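Long-range contacts in oligopeptide ABC transporter, periplasmic oligopeptide-binding protein, putative (Thermotoga maritima MSB8, PDB 5IPW), which probably binds oligopeptides in the periplasm and delivers them to an ABC transporter for uptake into the cell: residues H428-L433 / G465-I470; S366-R371 / E459-I464; H347-L352 / D435-R440. All coordinates share one frame; numbering follows the deposited sequence.

Contact 1 (H428-L433 / G465-I470); sequences HEYRLL and GVWVEI
The Y430 ring lies over the indole of W467 in an offset stack, the phenol centroid 4.3 Å from that of the five-membered ring and the planes 6° apart. The same phenol face receives W467 CB, a CH-pi contact 3.7 Å from the ring centroid. In return Y430 CE2 sits over one indole face, displaced toward the rim. R440 makes a cation-pi contact on the opposite indole face. At the phenol edge, G465 C lies in the ring plane. W467 CG is anti to the backbone N (chi1 -169°), which sets it beside Y430 CZ; W467 NE1 donates to E469 OE2 at 2.8 Å.

Behind the rings, R431 N donates to G465 O at 3.0 Å, nearly straight (163°) and on a lone pair in the carbonyl plane. R431 CG packs on the same carbonyl oxygen at 3.7 Å, while the guanidinium runs on to D418 in a salt bridge and reaches I464 O through NE. A CB on G465 would come tight against R431 N. With its positive phi, G465 is the C-prime residue of a Schellman motif ending helix 448-462, at the turn into strand 467-472 of a beta-alpha-beta crossover.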
loop_
_atom_site.group_PDB
_atom_site.type_symbol
_atom_site.label_atom_id
_atom_site.label_comp_id
_atom_site.label_asym_id
_atom_site.label_seq_id
_atom_site.Cartn_x
_atom_site.Cartn_y
_atom_site.Cartn_z
ATOM N N HIS A 428 44.888 -19.391 -3.847
ATOM C CA HIS A 428 43.501 -19.760 -4.164
ATOM C C HIS A 428 42.522 -19.381 -3.038
ATOM O O HIS A 428 41.633 -20.161 -2.678
ATOM C CB HIS A 428 43.412 -21.256 -4.495
ATOM C CG HIS A 428 42.171 -21.642 -5.243
ATOM N ND1 HIS A 428 40.977 -21.918 -4.613
ATOM C CD2 HIS A 428 41.942 -21.805 -6.569
ATOM C CE1 HIS A 428 40.065 -22.230 -5.518
ATOM N NE2 HIS A 428 40.626 -22.169 -6.712
ATOM N N GLU A 429 42.697 -18.175 -2.495
ATOM C CA GLU A 429 41.900 -17.690 -1.366
ATOM C C GLU A 429 40.841 -16.697 -1.845
ATOM O O GLU A 429 39.655 -16.839 -1.536
ATOM C CB GLU A 429 42.803 -17.045 -0.311
ATOM C CG GLU A 429 42.052 -16.560 0.921
ATOM C CD GLU A 429 42.968 -16.212 2.077
ATOM O OE1 GLU A 429 44.129 -15.818 1.833
ATOM O OE2 GLU A 429 42.518 -16.329 3.237
ATOM N N TYR A 430 41.289 -15.685 -2.582
ATOM C CA TYR A 430 40.399 -14.777 -3.299
ATOM C C TYR A 430 40.924 -14.647 -4.712
ATOM O O TYR A 430 42.059 -15.023 -4.987
ATOM C CB TYR A 430 40.357 -13.404 -2.629
ATOM C CG TYR A 430 39.831 -13.422 -1.211
ATOM C CD1 TYR A 430 38.491 -13.704 -0.945
ATOM C CD2 TYR A 430 40.667 -13.145 -0.131
ATOM C CE1 TYR A 430 38.003 -13.716 0.356
ATOM C CE2 TYR A 430 40.187 -13.152 1.173
ATOM C CZ TYR A 430 38.857 -13.439 1.410
ATOM O OH TYR A 430 38.387 -13.445 2.702
ATOM N N ARG A 431 40.108 -14.118 -5.611
ATOM C CA ARG A 431 40.577 -13.872 -6.972
ATOM C C ARG A 431 41.021 -12.415 -7.142
ATOM O O ARG A 431 41.139 -11.688 -6.147
ATOM C CB ARG A 431 39.562 -14.351 -8.026
ATOM C CG ARG A 431 38.130 -13.883 -7.890
ATOM C CD ARG A 431 37.286 -14.562 -8.963
ATOM N NE ARG A 431 36.918 -15.940 -8.616
ATOM C CZ ARG A 431 36.723 -16.935 -9.489
ATOM N NH1 ARG A 431 36.876 -16.753 -10.802
ATOM N NH2 ARG A 431 36.377 -18.137 -9.044
ATOM N N LEU A 432 41.316 -12.008 -8.378
ATOM C CA LEU A 432 42.001 -10.744 -8.631
ATOM C C LEU A 432 41.391 -9.967 -9.792
ATOM O O LEU A 432 40.857 -10.553 -10.736
ATOM C CB LEU A 432 43.480 -11.002 -8.945
ATOM C CG LEU A 432 44.317 -11.824 -7.958
ATOM C CD1 LEU A 432 45.653 -12.170 -8.594
ATOM C CD2 LEU A 432 44.530 -11.105 -6.630
ATOM N N LEU A 433 41.507 -8.643 -9.721
ATOM C CA LEU A 433 41.031 -7.761 -10.783
ATOM C C LEU A 433 42.057 -7.754 -11.923
ATOM O O LEU A 433 43.194 -8.177 -11.722
ATOM C CB LEU A 433 40.830 -6.338 -10.242
ATOM C CG LEU A 433 39.940 -6.151 -9.010
ATOM C CD1 LEU A 433 40.000 -4.712 -8.527
ATOM C CD2 LEU A 433 38.503 -6.549 -9.304
ATOM N N GLY A 465 35.629 -16.631 -4.011
ATOM C CA GLY A 465 36.822 -15.788 -4.034
ATOM C C GLY A 465 36.567 -14.291 -4.029
ATOM O O GLY A 465 37.474 -13.509 -4.305
ATOM N N VAL A 466 35.339 -13.886 -3.711
ATOM C CA VAL A 466 34.994 -12.478 -3.656
ATOM C C VAL A 466 35.110 -11.994 -2.218
ATOM O O VAL A 466 34.383 -12.454 -1.338
ATOM C CB VAL A 466 33.582 -12.219 -4.201
ATOM C CG1 VAL A 466 33.148 -10.792 -3.901
ATOM C CG2 VAL A 466 33.525 -12.492 -5.702
ATOM N N TRP A 467 36.031 -11.060 -1.997
ATOM C CA TRP A 467 36.335 -10.551 -0.662
ATOM C C TRP A 467 35.430 -9.366 -0.335
ATOM O O TRP A 467 35.414 -8.376 -1.063
ATOM C CB TRP A 467 37.798 -10.100 -0.605
ATOM C CG TRP A 467 38.327 -9.790 0.769
ATOM C CD1 TRP A 467 37.620 -9.711 1.940
ATOM C CD2 TRP A 467 39.685 -9.483 1.105
ATOM N NE1 TRP A 467 38.458 -9.393 2.980
ATOM C CE2 TRP A 467 39.730 -9.246 2.495
ATOM C CE3 TRP A 467 40.870 -9.395 0.364
ATOM C CZ2 TRP A 467 40.915 -8.923 3.161
ATOM C CZ3 TRP A 467 42.048 -9.075 1.027
ATOM C CH2 TRP A 467 42.061 -8.842 2.411
ATOM N N VAL A 468 34.678 -9.461 0.758
ATOM C CA VAL A 468 33.905 -8.320 1.224
ATOM C C VAL A 468 34.087 -8.085 2.711
ATOM O O VAL A 468 34.386 -9.010 3.468
ATOM C CB VAL A 468 32.400 -8.462 0.906
ATOM C CG1 VAL A 468 32.180 -8.527 -0.600
ATOM C CG2 VAL A 468 31.800 -9.679 1.600
ATOM N N GLU A 469 33.934 -6.821 3.098
ATOM C CA GLU A 469 33.807 -6.421 4.494
ATOM C C GLU A 469 32.499 -5.657 4.641
ATOM O O GLU A 469 31.896 -5.236 3.650
ATOM C CB GLU A 469 34.967 -5.525 4.931
ATOM C CG GLU A 469 36.345 -6.155 4.791
ATOM C CD GLU A 469 36.541 -7.396 5.647
ATOM O OE1 GLU A 469 35.816 -7.576 6.652
ATOM O OE2 GLU A 469 37.439 -8.194 5.306
ATOM N N ILE A 470 32.075 -5.478 5.884
ATOM C CA ILE A 470 30.779 -4.901 6.186
ATOM C C ILE A 470 30.971 -3.662 7.043
ATOM O O ILE A 470 31.484 -3.756 8.158
ATOM C CB ILE A 470 29.900 -5.912 6.957
ATOM C CG1 ILE A 470 29.740 -7.223 6.169
ATOM C CG2 ILE A 470 28.544 -5.310 7.297
ATOM C CD1 ILE A 470 29.156 -7.075 4.778
#

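Contact 2 (S366-R371 / E459-I464)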
loop_
_atom_site.group_PDB
_atom_site.type_symbol
_atom_site.label_atom_id
_atom_site.label_comp_id
_atom_site.label_asym_id
_atom_site.label_seq_id
_atom_site.Cartn_x
_atom_site.Cartn_y
_atom_site.Cartn_z
ATOM N N SER A 366 24.635 -13.610 -6.915
ATOM C CA SER A 366 23.377 -14.153 -6.363
ATOM C C SER A 366 23.436 -15.674 -6.180
ATOM O O SER A 366 23.073 -16.191 -5.116
ATOM C CB SER A 366 22.139 -13.751 -7.203
ATOM O OG SER A 366 22.355 -13.781 -8.608
ATOM N N LEU A 367 23.926 -16.378 -7.199
ATOM C CA LEU A 367 24.021 -17.847 -7.158
ATOM C C LEU A 367 24.856 -18.356 -5.985
ATOM O O LEU A 367 24.622 -19.455 -5.479
ATOM C CB LEU A 367 24.577 -18.390 -8.473
ATOM C CG LEU A 367 23.661 -18.174 -9.681
ATOM C CD1 LEU A 367 24.439 -18.396 -10.963
ATOM C CD2 LEU A 367 22.445 -19.084 -9.607
ATOM N N ALA A 368 25.810 -17.545 -5.539
ATOM C CA ALA A 368 26.626 -17.884 -4.377
ATOM C C ALA A 368 25.895 -17.721 -3.046
ATOM O O ALA A 368 26.441 -18.072 -1.998
ATOM C CB ALA A 368 27.893 -17.047 -4.375
ATOM N N ILE A 369 24.673 -17.191 -3.076
ATOM C CA ILE A 369 23.929 -16.947 -1.845
ATOM C C ILE A 369 23.049 -18.140 -1.484
ATOM O O ILE A 369 22.265 -18.626 -2.302
ATOM C CB ILE A 369 23.061 -15.677 -1.931
ATOM C CG1 ILE A 369 23.903 -14.501 -2.443
ATOM C CG2 ILE A 369 22.473 -15.359 -0.561
ATOM C CD1 ILE A 369 23.210 -13.151 -2.439
ATOM N N ASN A 370 23.206 -18.599 -0.245
ATOM C CA ASN A 370 22.357 -19.622 0.343
ATOM C C ASN A 370 21.180 -18.958 1.064
ATOM O O ASN A 370 21.225 -18.737 2.279
ATOM C CB ASN A 370 23.195 -20.472 1.318
ATOM C CG ASN A 370 22.553 -21.813 1.681
ATOM O OD1 ASN A 370 22.952 -22.426 2.672
ATOM N ND2 ASN A 370 21.588 -22.288 0.889
ATOM N N ARG A 371 20.134 -18.621 0.310
ATOM C CA ARG A 371 18.969 -17.928 0.879
ATOM C C ARG A 371 18.271 -18.778 1.932
ATOM O O ARG A 371 17.961 -18.294 3.030
ATOM C CB ARG A 371 17.955 -17.550 -0.203
ATOM C CG ARG A 371 18.263 -16.270 -0.957
ATOM C CD ARG A 371 18.879 -16.528 -2.309
ATOM N NE ARG A 371 19.073 -15.285 -3.043
ATOM C CZ ARG A 371 19.620 -15.196 -4.252
ATOM N NH1 ARG A 371 20.038 -16.280 -4.901
ATOM N NH2 ARG A 371 19.752 -14.005 -4.816
ATOM N N GLU A 459 30.834 -15.050 4.120
ATOM C CA GLU A 459 31.235 -16.447 3.942
ATOM C C GLU A 459 30.866 -16.999 2.574
ATOM O O GLU A 459 31.695 -17.608 1.913
ATOM C CB GLU A 459 30.615 -17.341 5.022
ATOM C CG GLU A 459 31.360 -17.331 6.344
ATOM C CD GLU A 459 32.745 -17.949 6.245
ATOM O OE1 GLU A 459 32.872 -19.075 5.712
ATOM O OE2 GLU A 459 33.708 -17.303 6.710
ATOM N N TYR A 460 29.630 -16.791 2.142
ATOM C CA TYR A 460 29.160 -17.427 0.905
ATOM C C TYR A 460 29.936 -16.918 -0.301
ATOM O O TYR A 460 30.183 -17.667 -1.248
ATOM C CB TYR A 460 27.650 -17.224 0.685
ATOM C CG TYR A 460 26.761 -17.566 1.869
ATOM C CD1 TYR A 460 27.199 -18.422 2.888
ATOM C CD2 TYR A 460 25.475 -17.046 1.964
ATOM C CE1 TYR A 460 26.390 -18.728 3.968
ATOM C CE2 TYR A 460 24.657 -17.356 3.039
ATOM C CZ TYR A 460 25.122 -18.195 4.035
ATOM O OH TYR A 460 24.327 -18.506 5.107
ATOM N N TRP A 461 30.321 -15.645 -0.251
ATOM C CA TRP A 461 31.062 -15.012 -1.340
ATOM C C TRP A 461 32.572 -15.301 -1.294
ATOM O O TRP A 461 33.244 -15.263 -2.327
ATOM C CB TRP A 461 30.782 -13.501 -1.369
ATOM C CG TRP A 461 29.431 -13.135 -1.960
ATOM C CD1 TRP A 461 28.534 -13.978 -2.561
ATOM C CD2 TRP A 461 28.859 -11.825 -2.049
ATOM N NE1 TRP A 461 27.440 -13.278 -2.997
ATOM C CE2 TRP A 461 27.611 -11.954 -2.694
ATOM C CE3 TRP A 461 29.277 -10.554 -1.640
ATOM C CZ2 TRP A 461 26.781 -10.862 -2.942
ATOM C CZ3 TRP A 461 28.446 -9.469 -1.885
ATOM C CH2 TRP A 461 27.213 -9.631 -2.528
ATOM N N LYS A 462 33.096 -15.600 -0.108
ATOM C CA LYS A 462 34.463 -16.112 0.032
ATOM C C LYS A 462 34.650 -17.416 -0.749
ATOM O O LYS A 462 35.694 -17.635 -1.363
ATOM C CB LYS A 462 34.791 -16.342 1.508
ATOM C CG LYS A 462 36.239 -16.718 1.797
ATOM C CD LYS A 462 36.446 -17.093 3.260
ATOM C CE LYS A 462 35.858 -16.061 4.212
ATOM N NZ LYS A 462 36.313 -16.268 5.613
ATOM N N GLN A 463 33.630 -18.268 -0.737
ATOM C CA GLN A 463 33.651 -19.525 -1.490
ATOM C C GLN A 463 33.744 -19.334 -3.007
ATOM O O GLN A 463 34.061 -20.281 -3.724
ATOM C CB GLN A 463 32.425 -20.387 -1.143
ATOM C CG GLN A 463 32.680 -21.476 -0.107
ATOM C CD GLN A 463 33.366 -20.970 1.151
ATOM O OE1 GLN A 463 32.777 -20.232 1.940
ATOM N NE2 GLN A 463 34.613 -21.380 1.353
ATOM N N ILE A 464 33.457 -18.131 -3.498
ATOM C CA ILE A 464 33.706 -17.813 -4.911
ATOM C C ILE A 464 34.888 -16.853 -5.094
ATOM O O ILE A 464 35.133 -16.347 -6.196
ATOM C CB ILE A 464 32.440 -17.295 -5.641
ATOM C CG1 ILE A 464 31.956 -15.958 -5.063
ATOM C CG2 ILE A 464 31.333 -18.335 -5.558
ATOM C CD1 ILE A 464 30.831 -15.316 -5.851
#
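A368, I369 and N370 form the elbow between helices 359-367 and 371-379, and they dock on Y460, W461 and I464 at the C-terminal end of helix 448-462. This is helix-end packing within an alpha/beta lobe of the periplasmic binding protein fold. The bump is A368 CB, which points toward the helix and enters a shallow hollow between two side chains: W461 CD1 meets it 3.6 Å away at the edge of the indole, and I464 CD1 meets it at 3.7 Å. I464 CG2 closes the hollow at 3.9 Å.

The complementary bump is the Y460 phenol. Its CG is anti to the carbonyl carbon (chi1 -50°), and the ring reaches the backbone of the elbow, with CD2 3.5 Å from N370 N. N370 CB covers one face of the phenol off-centre, a CH-pi contact 4.1 Å from the ring centroid. E373 and I374 of helix 371-379 also touch Y460. An alanine here would remove the ring and would probably open a gap beside the elbow, depriving N370 CB of the aromatic face it rests on and I369 CG2 of its neighbour CD2.

W461 and I369 lie side by side, pointing the same way. W461 NE1 donates to L365 O, satisfying the one polar atom of the buried indole, and I369 CG1 lies 3.8 Å from that nitrogen.

Contact 3 (H347-L352 / D435-R440)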
loop_
_atom_site.group_PDB
_atom_site.type_symbol
_atom_site.label_atom_id
_atom_site.label_comp_id
_atom_site.label_asym_id
_atom_site.label_seq_id
_atom_site.Cartn_x
_atom_site.Cartn_y
_atom_site.Cartn_z
ATOM N N HIS A 347 30.549 3.465 -10.301
ATOM C CA HIS A 347 31.731 3.509 -9.435
ATOM C C HIS A 347 32.861 4.350 -10.014
ATOM O O HIS A 347 33.163 4.253 -11.202
ATOM C CB HIS A 347 32.274 2.103 -9.184
ATOM C CG HIS A 347 32.957 1.958 -7.865
ATOM N ND1 HIS A 347 34.143 2.590 -7.573
ATOM C CD2 HIS A 347 32.615 1.266 -6.753
ATOM C CE1 HIS A 347 34.509 2.288 -6.339
ATOM N NE2 HIS A 347 33.597 1.488 -5.818
ATOM N N SER A 348 33.502 5.149 -9.165
ATOM C CA SER A 348 34.560 6.052 -9.618
ATOM C C SER A 348 35.782 5.287 -10.127
ATOM O O SER A 348 36.343 5.624 -11.168
ATOM C CB SER A 348 34.945 7.014 -8.500
ATOM O OG SER A 348 33.853 7.875 -8.218
ATOM N N ASP A 349 36.197 4.284 -9.364
ATOM C CA ASP A 349 37.157 3.274 -9.807
ATOM C C ASP A 349 36.707 2.537 -11.084
ATOM O O ASP A 349 35.846 1.667 -11.049
ATOM C CB ASP A 349 37.404 2.279 -8.667
ATOM C CG ASP A 349 38.445 1.231 -9.008
ATOM O OD1 ASP A 349 38.735 1.025 -10.208
ATOM O OD2 ASP A 349 38.973 0.600 -8.066
ATOM N N GLU A 350 37.345 2.875 -12.198
ATOM C CA GLU A 350 36.986 2.356 -13.517
ATOM C C GLU A 350 37.102 0.830 -13.642
ATOM O O GLU A 350 36.400 0.209 -14.440
ATOM C CB GLU A 350 37.879 3.023 -14.564
ATOM C CG GLU A 350 37.263 3.131 -15.950
ATOM C CD GLU A 350 37.687 4.404 -16.667
ATOM O OE1 GLU A 350 38.883 4.769 -16.591
ATOM O OE2 GLU A 350 36.820 5.045 -17.300
ATOM N N VAL A 351 37.992 0.234 -12.858
ATOM C CA VAL A 351 38.228 -1.205 -12.909
ATOM C C VAL A 351 37.057 -1.947 -12.274
ATOM O O VAL A 351 36.485 -2.848 -12.888
ATOM C CB VAL A 351 39.553 -1.591 -12.207
ATOM C CG1 VAL A 351 39.778 -3.096 -12.236
ATOM C CG2 VAL A 351 40.729 -0.883 -12.861
ATOM N N LEU A 352 36.714 -1.570 -11.043
ATOM C CA LEU A 352 35.528 -2.109 -10.363
ATOM C C LEU A 352 34.234 -1.826 -11.133
ATOM O O LEU A 352 33.378 -2.696 -11.255
ATOM C CB LEU A 352 35.406 -1.550 -8.943
ATOM C CG LEU A 352 36.212 -2.237 -7.840
ATOM C CD1 LEU A 352 36.156 -1.409 -6.563
ATOM C CD2 LEU A 352 35.689 -3.635 -7.577
ATOM N N ASP A 435 43.981 -5.599 -12.878
ATOM C CA ASP A 435 45.223 -4.912 -12.508
ATOM C C ASP A 435 45.977 -5.615 -11.368
ATOM O O ASP A 435 46.901 -5.045 -10.779
ATOM C CB ASP A 435 44.961 -3.428 -12.180
ATOM C CG ASP A 435 44.066 -3.221 -10.955
ATOM O OD1 ASP A 435 43.839 -4.171 -10.170
ATOM O OD2 ASP A 435 43.592 -2.079 -10.779
ATOM N N GLY A 436 45.593 -6.846 -11.056
ATOM C CA GLY A 436 46.273 -7.599 -10.014
ATOM C C GLY A 436 45.850 -7.267 -8.597
ATOM O O GLY A 436 46.364 -7.864 -7.643
ATOM N N ARG A 437 44.913 -6.331 -8.434
ATOM C CA ARG A 437 44.391 -6.027 -7.099
ATOM C C ARG A 437 43.548 -7.188 -6.612
ATOM O O ARG A 437 42.853 -7.821 -7.418
ATOM C CB ARG A 437 43.521 -4.769 -7.086
ATOM C CG ARG A 437 44.211 -3.515 -6.571
ATOM C CD ARG A 437 43.206 -2.379 -6.449
ATOM N NE ARG A 437 42.626 -2.022 -7.745
ATOM C CZ ARG A 437 41.539 -1.269 -7.924
ATOM N NH1 ARG A 437 41.112 -1.011 -9.163
ATOM N NH2 ARG A 437 40.874 -0.770 -6.882
ATOM N N PRO A 438 43.587 -7.459 -5.292
ATOM C CA PRO A 438 42.687 -8.465 -4.740
ATOM C C PRO A 438 41.252 -8.042 -5.002
ATOM O O PRO A 438 40.912 -6.879 -4.779
ATOM C CB PRO A 438 42.982 -8.448 -3.232
ATOM C CG PRO A 438 44.177 -7.585 -3.039
ATOM C CD PRO A 438 44.301 -6.711 -4.244
ATOM N N LEU A 439 40.427 -8.960 -5.495
ATOM C CA LEU A 439 39.024 -8.649 -5.753
ATOM C C LEU A 439 38.295 -8.455 -4.423
ATOM O O LEU A 439 37.955 -9.419 -3.729
ATOM C CB LEU A 439 38.367 -9.733 -6.599
ATOM C CG LEU A 439 36.922 -9.420 -6.969
ATOM C CD1 LEU A 439 36.657 -9.727 -8.429
ATOM C CD2 LEU A 439 35.980 -10.201 -6.080
ATOM N N ARG A 440 38.081 -7.187 -4.083
ATOM C CA ARG A 440 37.577 -6.797 -2.783
ATOM C C ARG A 440 36.725 -5.544 -2.905
ATOM O O ARG A 440 37.004 -4.666 -3.725
ATOM C CB ARG A 440 38.742 -6.544 -1.821
ATOM C CG ARG A 440 38.341 -5.972 -0.465
ATOM C CD ARG A 440 39.544 -5.794 0.447
ATOM N NE ARG A 440 39.165 -5.281 1.764
ATOM C CZ ARG A 440 39.949 -5.277 2.845
ATOM N NH1 ARG A 440 41.190 -5.760 2.806
ATOM N NH2 ARG A 440 39.480 -4.786 3.986
#
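V351, in the first turn of helix 350-357, faces D435 in the loop before strand 440-445 with the two CA atoms 7.9 Å apart, a separation bridged by side chains and by no backbone hydrogen bond.

D349, its CG anti to the backbone N (chi1 -177°), extends toward R437, and they span it tip to tip. The carboxylate and guanidinium planes are 12° apart, and the grip is end-on: R437 NH2 lies 2.6 Å and R437 NH1 2.9 Å from the same oxygen, D349 OD2, which takes NH1 on its syn lone pair. D349 is the N-cap of the helix: its OD1 accepts V351 N at 2.9 Å and, weakly, L352 N, and R437 NH1 reaches it weakly.

R437 is held again from its own loop. D435 binds it side-on, with OD2 accepting both R437 NE and R437 NH1, the latter at 3.1 Å. D435 OD1 takes R437 N at 3.0 Å, closing an Asx turn. V351 CB meets R437 NH1 at the guanidinium edge, 3.5 Å away.

R437 NH1 therefore bonds to both aspartates. Since D349 OD1 and D435 OD2 are 5.8 Å apart, the guanidinium would be expected to offset the repulsion between like charges. Two carboxylates, each with a second task in capping or turning the backbone, fix the rotation of the guanidinium and tie the helix start to the loop in a salt-bridge network.

From the N terminus, residues 347-352 open contact 3, 366-371 open contact 2 and 428-433 open contact 1. The loops then close in the same order, at 435-440, 459-464 and 465-470, so every pair crosses and none nests. Contact 1 touches both others: V466 N pairs with W461 O of contact 2, while R431 O accepts L439 N and W467 N donates to L439 O of contact 3. Contacts 2 and 3 stay about 6 Å apart at their nearest atoms. Contact 3 ties the start of helix 350-357 to the loop before strand 440-445, contact 2 the elbow after helix 359-367 to the end of 448-462, and contact 1 that loop to the turn into edge strand 467-472.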